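Local coordinates for putative ABC transporter amino acid-binding protein (Sinorhizobium meliloti, PDB 2Q88) that binds the compatible solute ectoine, probably as the substrate-binding component of an ABC transporter that serves osmoprotection, at residues E3-E8 with R72-T77; A205-G210 with D216-E221. All blocks are in the same frame, centred on the assembly; numbering follows the deposited sequence.

Contact 1: E3-E8 with R72-T77; sequences ENKLEE and RHDAIT. With CD (cadmium ion), chain E.
Lys5 NZ and Asp74 OD1 meet at 2.9 Å in a salt bridge that also counts as a hydrogen bond. The ammonium comes from above the carboxylate plane, tilted 45° out of it. The end of the lysine chain follows it in, with Lys5 CE 3.4 Å from Asp74 OD1. Lys5 CG lies anti to the backbone N (chi1 -177°), and bends at chi2 and chi4 bring the amine round to the acid. The two side chains pass each other at a slant, and both residues are buried.

The other oxygen, Asp74 OD2, accepts a hydrogen bond from the backbone N of Arg16, so the carboxylate is held at both oxygens. Lys5 NZ has a second acid nearby in Asp211, but that ion pair is long and weak. With an alanine here in place of Lys5 the amine is gone, and the buried Asp74 carboxylate would probably lack its positive mate, with a gap opened beside Leu214.

His73, the residue before Asp74, points away from helix 5-12. Its NE2 binds a cadmium ion at 2.5 Å, with the metal at the ring edge and in the ring plane. Ser57 OG also binds the cadmium, as does a water.

Lys5 stands in the first turn of helix 5-12 and also rests on Leu214 of helix 212-228. The salt bridge joins this N-terminal helix to the start of strand 75-76, which lies between strands 14-19 and 206-207. Parallel strands 53-58, 14-19 and 75-76, in order 2-1-3, are consistent with one lobe of a type II periplasmic binding protein.

Contact 2: A205-G210 with D216-E221; sequences AAFRKG and DAFDVE. With CD (cadmium ion), chain D.
Phe207 puts the edge of its ring over one face of Phe218. The pair is T-shaped (edge-to-face), with ring centroids 5.2 Å apart and planes at 64°. The atom that leads is Phe207 CZ, 3.5 Å from Phe218 CG. It sits toward the rim of the Phe218 ring, near the CB end, and also lies 3.8 Å from Phe218 CB. The far end of the Phe218 ring is met by Ala205, whose CB is 3.7 Å from Phe218 CZ. Ala205 and Phe207, two residues apart on one chain segment, thus touch different ends of one phenyl ring.

With chi1 at -174°, the Phe218 ring extends opposite its own backbone N and reaches toward Ala205 and Phe207. The ring also touches Ile45 of helix 37-48 and Ser93. Phe207 leans on Ala75, Leu214 and Arg215.

Asp216 begins the segment but points away from this packing. Its OD2 binds a cadmium ion at 2.2 Å, and Glu212 is a second protein ligand. Waters are also bound to the metal, though the position of one, very close to it, is doubtful.

No hydrogen bond crosses between 205-210 and 216-221. All three touching residues are buried and apolar, so strand 206-207 and helix 212-228, in the same lobe as strand 75-76, are joined here by dispersion and the edge-to-face ring contact, while the metal is held away from it.

Overall arrangement
From the N terminus, contact 1 comes first. It brings helix 5-12 back to the residues before strand 75-76 and closes a loop of 63 residues that includes strands 14-19 and 53-58. Contact 2 opens only after this loop has closed. It is a short return, with five residues between segments 205-210 and 216-221, most of them already in helix 212-228. The two loops follow in series and neither crosses the other. Their centres are about 9 Å apart, and they touch directly: Ile76 N lies 2.9 Å from Ala206 O, a probable hydrogen bond, and Ala75 packs on Phe207. Together they tie the N-terminal helix, the parallel sheet and helix 212-228 into one body.

Contact 1: E3-E8 with R72-T77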
ATOM      1  N   GLU A   3       1.804 -26.335   5.484  1.00 44.66           N
ATOM      2  CA  GLU A   3       1.323 -26.248   6.866  1.00 43.48           C
ATOM      3  C   GLU A   3       2.447 -25.997   7.876  1.00 42.69           C
ATOM      4  O   GLU A   3       2.200 -25.437   8.948  1.00 42.71           O
ATOM      5  CB  GLU A   3       0.506 -27.485   7.256  1.00 43.62           C
ATOM      6  CG  GLU A   3      -0.897 -27.530   6.662  1.00 43.63           C
ATOM      7  CD  GLU A   3      -1.849 -26.524   7.294  1.00 43.94           C
ATOM      8  OE1 GLU A   3      -2.051 -26.580   8.530  1.00 44.06           O
ATOM      9  OE2 GLU A   3      -2.406 -25.683   6.553  1.00 42.99           O
ATOM     10  N   ASN A   4       3.673 -26.398   7.539  1.00 41.31           N
ATOM     11  CA  ASN A   4       4.816 -26.144   8.419  1.00 40.13           C
ATOM     12  C   ASN A   4       5.686 -24.952   7.992  1.00 38.68           C
ATOM     13  O   ASN A   4       6.870 -24.884   8.327  1.00 38.26           O
ATOM     14  CB  ASN A   4       5.652 -27.410   8.620  1.00 40.66           C
ATOM     15  CG  ASN A   4       6.198 -27.965   7.327  1.00 41.99           C
ATOM     16  OD1 ASN A   4       7.000 -27.322   6.647  1.00 44.25           O
ATOM     17  ND2 ASN A   4       5.783 -29.183   6.988  1.00 43.68           N
ATOM     18  N   LYS A   5       5.084 -24.010   7.271  1.00 37.00           N
ATOM     19  CA  LYS A   5       5.791 -22.821   6.788  1.00 35.66           C
ATOM     20  C   LYS A   5       6.391 -21.975   7.917  1.00 34.77           C
ATOM     21  O   LYS A   5       7.499 -21.461   7.775  1.00 34.53           O
ATOM     22  CB  LYS A   5       4.873 -21.970   5.896  1.00 35.74           C
ATOM     23  CG  LYS A   5       5.508 -20.720   5.271  1.00 35.87           C
ATOM     24  CD  LYS A   5       6.823 -21.004   4.545  1.00 35.40           C
ATOM     25  CE  LYS A   5       7.092 -19.981   3.455  1.00 35.55           C
ATOM     26  NZ  LYS A   5       6.522 -18.642   3.769  1.00 37.44           N
ATOM     27  N   LEU A   6       5.675 -21.833   9.031  1.00 33.93           N
ATOM     28  CA  LEU A   6       6.199 -21.068  10.162  1.00 33.41           C
ATOM     29  C   LEU A   6       7.476 -21.717  10.699  1.00 33.31           C
ATOM     30  O   LEU A   6       8.460 -21.027  10.938  1.00 32.79           O
ATOM     31  CB  LEU A   6       5.165 -20.927  11.283  1.00 33.33           C
ATOM     32  CG  LEU A   6       5.134 -19.647  12.140  1.00 33.70           C
ATOM     33  CD1 LEU A   6       4.754 -19.973  13.580  1.00 33.74           C
ATOM     34  CD2 LEU A   6       6.424 -18.818  12.115  1.00 32.65           C
ATOM     35  N   GLU A   7       7.460 -23.038  10.876  1.00 33.16           N
ATOM     36  CA  GLU A   7       8.648 -23.767  11.355  1.00 33.86           C
ATOM     37  C   GLU A   7       9.862 -23.492  10.465  1.00 33.24           C
ATOM     38  O   GLU A   7      10.966 -23.278  10.966  1.00 33.02           O
ATOM     39  CB  GLU A   7       8.389 -25.272  11.410  1.00 34.16           C
ATOM     40  CG  GLU A   7       7.288 -25.698  12.367  1.00 37.72           C
ATOM     41  CD  GLU A   7       6.583 -26.969  11.912  1.00 41.66           C
ATOM     42  OE1 GLU A   7       7.279 -27.932  11.508  1.00 43.66           O
ATOM     43  OE2 GLU A   7       5.329 -27.007  11.956  1.00 42.95           O
ATOM     44  N   GLU A   8       9.636 -23.492   9.150  1.00 32.91           N
ATOM     45  CA  GLU A   8      10.671 -23.233   8.147  1.00 32.64           C
ATOM     46  C   GLU A   8      11.263 -21.834   8.286  1.00 32.01           C
ATOM     47  O   GLU A   8      12.478 -21.654   8.200  1.00 31.62           O
ATOM     48  CB  GLU A   8      10.099 -23.409   6.741  1.00 33.04           C
ATOM     49  CG  GLU A   8       9.638 -24.825   6.430  1.00 35.30           C
ATOM     50  CD  GLU A   8       9.294 -25.016   4.965  1.00 38.35           C
ATOM     51  OE1 GLU A   8       8.503 -24.216   4.418  1.00 39.39           O
ATOM     52  OE2 GLU A   8       9.820 -25.974   4.357  1.00 41.08           O
ATOM     53  N   ARG A  72       8.422 -16.549  -4.223  1.00 31.17           N
ATOM     54  CA  ARG A  72       9.651 -15.766  -4.092  1.00 31.07           C
ATOM     55  C   ARG A  72       9.732 -15.026  -2.763  1.00 30.59           C
ATOM     56  O   ARG A  72      10.822 -14.854  -2.213  1.00 30.45           O
ATOM     57  CB  ARG A  72       9.834 -14.799  -5.262  1.00 31.20           C
ATOM     58  CG  ARG A  72      10.219 -15.499  -6.558  1.00 31.64           C
ATOM     59  CD  ARG A  72      10.609 -14.559  -7.678  1.00 32.80           C
ATOM     60  NE  ARG A  72       9.455 -13.918  -8.308  1.00 35.57           N
ATOM     61  CZ  ARG A  72       8.789 -14.420  -9.347  1.00 36.66           C
ATOM     62  NH1 ARG A  72       9.147 -15.586  -9.869  1.00 37.72           N
ATOM     63  NH2 ARG A  72       7.758 -13.756  -9.865  1.00 36.06           N
ATOM     64  N   HIS A  73       8.583 -14.592  -2.254  1.00 29.60           N
ATOM     65  CA  HIS A  73       8.534 -13.958  -0.937  1.00 29.15           C
ATOM     66  C   HIS A  73       7.512 -14.645  -0.043  1.00 28.58           C
ATOM     67  O   HIS A  73       6.659 -15.411  -0.522  1.00 28.00           O
ATOM     68  CB  HIS A  73       8.276 -12.461  -1.076  1.00 29.45           C
ATOM     69  CG  HIS A  73       9.145 -11.816  -2.113  1.00 30.51           C
ATOM     70  ND1 HIS A  73       8.664 -11.408  -3.337  1.00 31.41           N
ATOM     71  CD2 HIS A  73      10.479 -11.579  -2.133  1.00 32.02           C
ATOM     72  CE1 HIS A  73       9.657 -10.911  -4.055  1.00 32.18           C
ATOM     73  NE2 HIS A  73      10.771 -11.005  -3.348  1.00 32.52           N
ATOM     74  N   ASP A  74       7.612 -14.377   1.252  1.00 27.80           N
ATOM     75  CA  ASP A  74       6.788 -15.057   2.254  1.00 27.69           C
ATOM     76  C   ASP A  74       5.519 -14.277   2.574  1.00 26.76           C
ATOM     77  O   ASP A  74       4.490 -14.863   2.900  1.00 26.75           O
ATOM     78  CB  ASP A  74       7.616 -15.294   3.513  1.00 27.99           C
ATOM     79  CG  ASP A  74       8.863 -16.124   3.232  1.00 29.90           C
ATOM     80  OD1 ASP A  74       8.719 -17.174   2.571  1.00 31.60           O
ATOM     81  OD2 ASP A  74      10.021 -15.803   3.599  1.00 29.21           O
ATOM     82  N   ALA A  75       5.607 -12.954   2.488  1.00 25.67           N
ATOM     83  CA  ALA A  75       4.468 -12.077   2.742  1.00 24.71           C
ATOM     84  C   ALA A  75       4.614 -10.808   1.927  1.00 24.46           C
ATOM     85  O   ALA A  75       5.725 -10.408   1.613  1.00 24.27           O
ATOM     86  CB  ALA A  75       4.391 -11.736   4.235  1.00 24.25           C
ATOM     87  N   ILE A  76       3.494 -10.178   1.580  1.00 23.55           N
ATOM     88  CA  ILE A  76       3.526  -8.817   1.028  1.00 23.70           C
ATOM     89  C   ILE A  76       3.164  -7.885   2.167  1.00 24.03           C
ATOM     90  O   ILE A  76       2.086  -8.000   2.721  1.00 24.68           O
ATOM     91  CB  ILE A  76       2.506  -8.666  -0.138  1.00 23.95           C
ATOM     92  CG1 ILE A  76       2.870  -9.583  -1.305  1.00 22.96           C
ATOM     93  CG2 ILE A  76       2.451  -7.230  -0.618  1.00 22.66           C
ATOM     94  CD1 ILE A  76       1.694  -9.801  -2.285  1.00 22.93           C
ATOM     95  N   THR A  77       4.057  -6.976   2.541  1.00 24.49           N
ATOM     96  CA  THR A  77       3.771  -6.069   3.647  1.00 25.48           C
ATOM     97  C   THR A  77       4.074  -4.663   3.162  1.00 25.57           C
ATOM     98  O   THR A  77       5.114  -4.090   3.480  1.00 25.55           O
ATOM     99  CB  THR A  77       4.634  -6.417   4.871  1.00 25.54           C
ATOM    100  OG1 THR A  77       6.005  -6.356   4.493  1.00 27.15           O
ATOM    101  CG2 THR A  77       4.445  -7.877   5.284  1.00 26.28           C
TER
HETATM  102 CD    CD E 604      13.270 -11.156  -3.680  0.70 27.40          CD
HETATM  103  O   HOH W   1      14.374 -12.277  -1.930  1.00 22.37           O

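Contact 2: A205-G210 with D216-E221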
ATOM      1  N   ALA A 205      -1.315  -7.824   5.700  1.00 22.47           N
ATOM      2  CA  ALA A 205      -0.244  -8.629   5.135  1.00 22.78           C
ATOM      3  C   ALA A 205      -0.870  -9.716   4.248  1.00 22.85           C
ATOM      4  O   ALA A 205      -1.887 -10.292   4.613  1.00 22.78           O
ATOM      5  CB  ALA A 205       0.600  -9.247   6.242  1.00 22.44           C
ATOM      6  N   ALA A 206      -0.279  -9.976   3.082  1.00 22.78           N
ATOM      7  CA  ALA A 206      -0.788 -11.029   2.195  1.00 22.61           C
ATOM      8  C   ALA A 206       0.158 -12.224   2.170  1.00 23.37           C
ATOM      9  O   ALA A 206       1.366 -12.053   2.007  1.00 22.43           O
ATOM     10  CB  ALA A 206      -0.978 -10.504   0.799  1.00 22.79           C
ATOM     11  N   PHE A 207      -0.410 -13.423   2.297  1.00 23.02           N
ATOM     12  CA  PHE A 207       0.354 -14.664   2.275  1.00 24.05           C
ATOM     13  C   PHE A 207      -0.120 -15.535   1.131  1.00 24.60           C
ATOM     14  O   PHE A 207      -1.225 -15.357   0.632  1.00 24.31           O
ATOM     15  CB  PHE A 207       0.187 -15.413   3.600  1.00 23.96           C
ATOM     16  CG  PHE A 207       0.557 -14.595   4.800  1.00 23.58           C
ATOM     17  CD1 PHE A 207      -0.390 -13.780   5.425  1.00 23.56           C
ATOM     18  CD2 PHE A 207       1.850 -14.628   5.305  1.00 23.13           C
ATOM     19  CE1 PHE A 207      -0.046 -13.006   6.538  1.00 24.16           C
ATOM     20  CE2 PHE A 207       2.196 -13.862   6.415  1.00 24.64           C
ATOM     21  CZ  PHE A 207       1.245 -13.047   7.026  1.00 23.75           C
ATOM     22  N   ARG A 208       0.734 -16.460   0.713  1.00 26.31           N
ATOM     23  CA  ARG A 208       0.376 -17.446  -0.297  1.00 28.45           C
ATOM     24  C   ARG A 208      -0.829 -18.241   0.219  1.00 28.82           C
ATOM     25  O   ARG A 208      -0.881 -18.592   1.404  1.00 29.15           O
ATOM     26  CB  ARG A 208       1.572 -18.370  -0.529  1.00 28.26           C
ATOM     27  CG  ARG A 208       1.959 -18.590  -1.973  1.00 29.57           C
ATOM     28  CD  ARG A 208       3.008 -19.701  -2.165  1.00 30.93           C
ATOM     29  NE  ARG A 208       2.498 -21.001  -1.727  1.00 36.86           N
ATOM     30  CZ  ARG A 208       2.999 -21.737  -0.733  1.00 37.91           C
ATOM     31  NH1 ARG A 208       4.069 -21.335  -0.050  1.00 40.84           N
ATOM     32  NH2 ARG A 208       2.432 -22.895  -0.431  1.00 37.79           N
ATOM     33  N   LYS A 209      -1.801 -18.507  -0.654  1.00 29.57           N
ATOM     34  CA  LYS A 209      -3.025 -19.249  -0.283  1.00 30.05           C
ATOM     35  C   LYS A 209      -2.766 -20.542   0.497  1.00 29.88           C
ATOM     36  O   LYS A 209      -3.500 -20.875   1.446  1.00 30.40           O
ATOM     37  CB  LYS A 209      -3.859 -19.561  -1.532  1.00 30.31           C
ATOM     38  CG  LYS A 209      -4.695 -18.397  -2.038  1.00 31.25           C
ATOM     39  CD  LYS A 209      -5.884 -18.134  -1.132  1.00 33.22           C
ATOM     40  CE  LYS A 209      -6.901 -17.241  -1.821  1.00 33.58           C
ATOM     41  NZ  LYS A 209      -7.825 -16.622  -0.827  1.00 35.19           N
ATOM     42  N   GLY A 210      -1.722 -21.263   0.099  1.00 29.43           N
ATOM     43  CA  GLY A 210      -1.321 -22.488   0.784  1.00 28.36           C
ATOM     44  C   GLY A 210      -0.602 -22.286   2.105  1.00 27.83           C
ATOM     45  O   GLY A 210      -0.372 -23.248   2.843  1.00 27.41           O
ATOM     46  N   ASP A 216      -2.842 -17.482   9.838  1.00 23.60           N
ATOM     47  CA  ASP A 216      -3.525 -17.657  11.138  1.00 23.30           C
ATOM     48  C   ASP A 216      -2.673 -17.223  12.315  1.00 23.02           C
ATOM     49  O   ASP A 216      -3.140 -16.493  13.184  1.00 22.89           O
ATOM     50  CB  ASP A 216      -3.931 -19.118  11.380  1.00 23.57           C
ATOM     51  CG  ASP A 216      -4.973 -19.616  10.409  1.00 25.26           C
ATOM     52  OD1 ASP A 216      -5.518 -18.823   9.608  1.00 25.06           O
ATOM     53  OD2 ASP A 216      -5.312 -20.815  10.397  1.00 24.32           O
ATOM     54  N   ALA A 217      -1.433 -17.714  12.359  1.00 23.21           N
ATOM     55  CA  ALA A 217      -0.474 -17.356  13.405  1.00 23.11           C
ATOM     56  C   ALA A 217      -0.174 -15.853  13.459  1.00 23.18           C
ATOM     57  O   ALA A 217      -0.124 -15.244  14.536  1.00 23.26           O
ATOM     58  CB  ALA A 217       0.813 -18.146  13.213  1.00 23.35           C
ATOM     59  N   PHE A 218       0.032 -15.262  12.289  1.00 22.85           N
ATOM     60  CA  PHE A 218       0.211 -13.823  12.158  1.00 23.03           C
ATOM     61  C   PHE A 218      -1.020 -13.101  12.729  1.00 22.83           C
ATOM     62  O   PHE A 218      -0.899 -12.154  13.501  1.00 22.66           O
ATOM     63  CB  PHE A 218       0.413 -13.492  10.674  1.00 23.19           C
ATOM     64  CG  PHE A 218       0.756 -12.055  10.397  1.00 23.75           C
ATOM     65  CD1 PHE A 218      -0.253 -11.115  10.135  1.00 24.83           C
ATOM     66  CD2 PHE A 218       2.084 -11.637  10.362  1.00 25.39           C
ATOM     67  CE1 PHE A 218       0.070  -9.774   9.861  1.00 24.40           C
ATOM     68  CE2 PHE A 218       2.412 -10.291  10.093  1.00 24.24           C
ATOM     69  CZ  PHE A 218       1.399  -9.370   9.835  1.00 24.17           C
ATOM     70  N   ASP A 219      -2.206 -13.582  12.367  1.00 22.02           N
ATOM     71  CA  ASP A 219      -3.458 -12.979  12.810  1.00 22.05           C
ATOM     72  C   ASP A 219      -3.678 -13.066  14.315  1.00 21.77           C
ATOM     73  O   ASP A 219      -4.211 -12.139  14.902  1.00 21.61           O
ATOM     74  CB  ASP A 219      -4.641 -13.604  12.071  1.00 22.28           C
ATOM     75  CG  ASP A 219      -4.984 -12.859  10.793  1.00 24.65           C
ATOM     76  OD1 ASP A 219      -4.475 -11.739  10.615  1.00 25.37           O
ATOM     77  OD2 ASP A 219      -5.770 -13.304   9.929  1.00 25.74           O
ATOM     78  N   VAL A 220      -3.255 -14.166  14.939  1.00 21.55           N
ATOM     79  CA  VAL A 220      -3.386 -14.314  16.389  1.00 21.82           C
ATOM     80  C   VAL A 220      -2.596 -13.196  17.092  1.00 21.71           C
ATOM     81  O   VAL A 220      -3.099 -12.552  18.013  1.00 22.08           O
ATOM     82  CB  VAL A 220      -2.967 -15.739  16.866  1.00 21.33           C
ATOM     83  CG1 VAL A 220      -2.739 -15.785  18.365  1.00 22.48           C
ATOM     84  CG2 VAL A 220      -4.037 -16.769  16.481  1.00 22.27           C
ATOM     85  N   GLU A 221      -1.384 -12.939  16.620  1.00 22.16           N
ATOM     86  CA  GLU A 221      -0.532 -11.884  17.196  1.00 22.45           C
ATOM     87  C   GLU A 221      -1.046 -10.476  16.897  1.00 22.13           C
ATOM     88  O   GLU A 221      -0.931  -9.575  17.739  1.00 22.37           O
ATOM     89  CB  GLU A 221       0.914 -12.007  16.698  1.00 23.34           C
ATOM     90  CG  GLU A 221       1.670 -13.262  17.149  1.00 25.54           C
ATOM     91  CD  GLU A 221       1.481 -13.607  18.616  1.00 30.00           C
ATOM     92  OE1 GLU A 221       1.771 -12.759  19.492  1.00 30.01           O
ATOM     93  OE2 GLU A 221       1.049 -14.747  18.905  1.00 32.87           O
TER
HETATM   94 CD    CD D 603      -6.300 -22.535   9.524  0.60 33.46          CD
HETATM   95  O   HOH W   2      -4.617 -24.227   9.692  1.00 40.80           O
HETATM   96  O   HOH W   3      -7.592 -21.555   9.430  1.00 15.93           O
HETATM   97  O   HOH W   4      -8.107 -23.769   8.313  1.00 35.89           O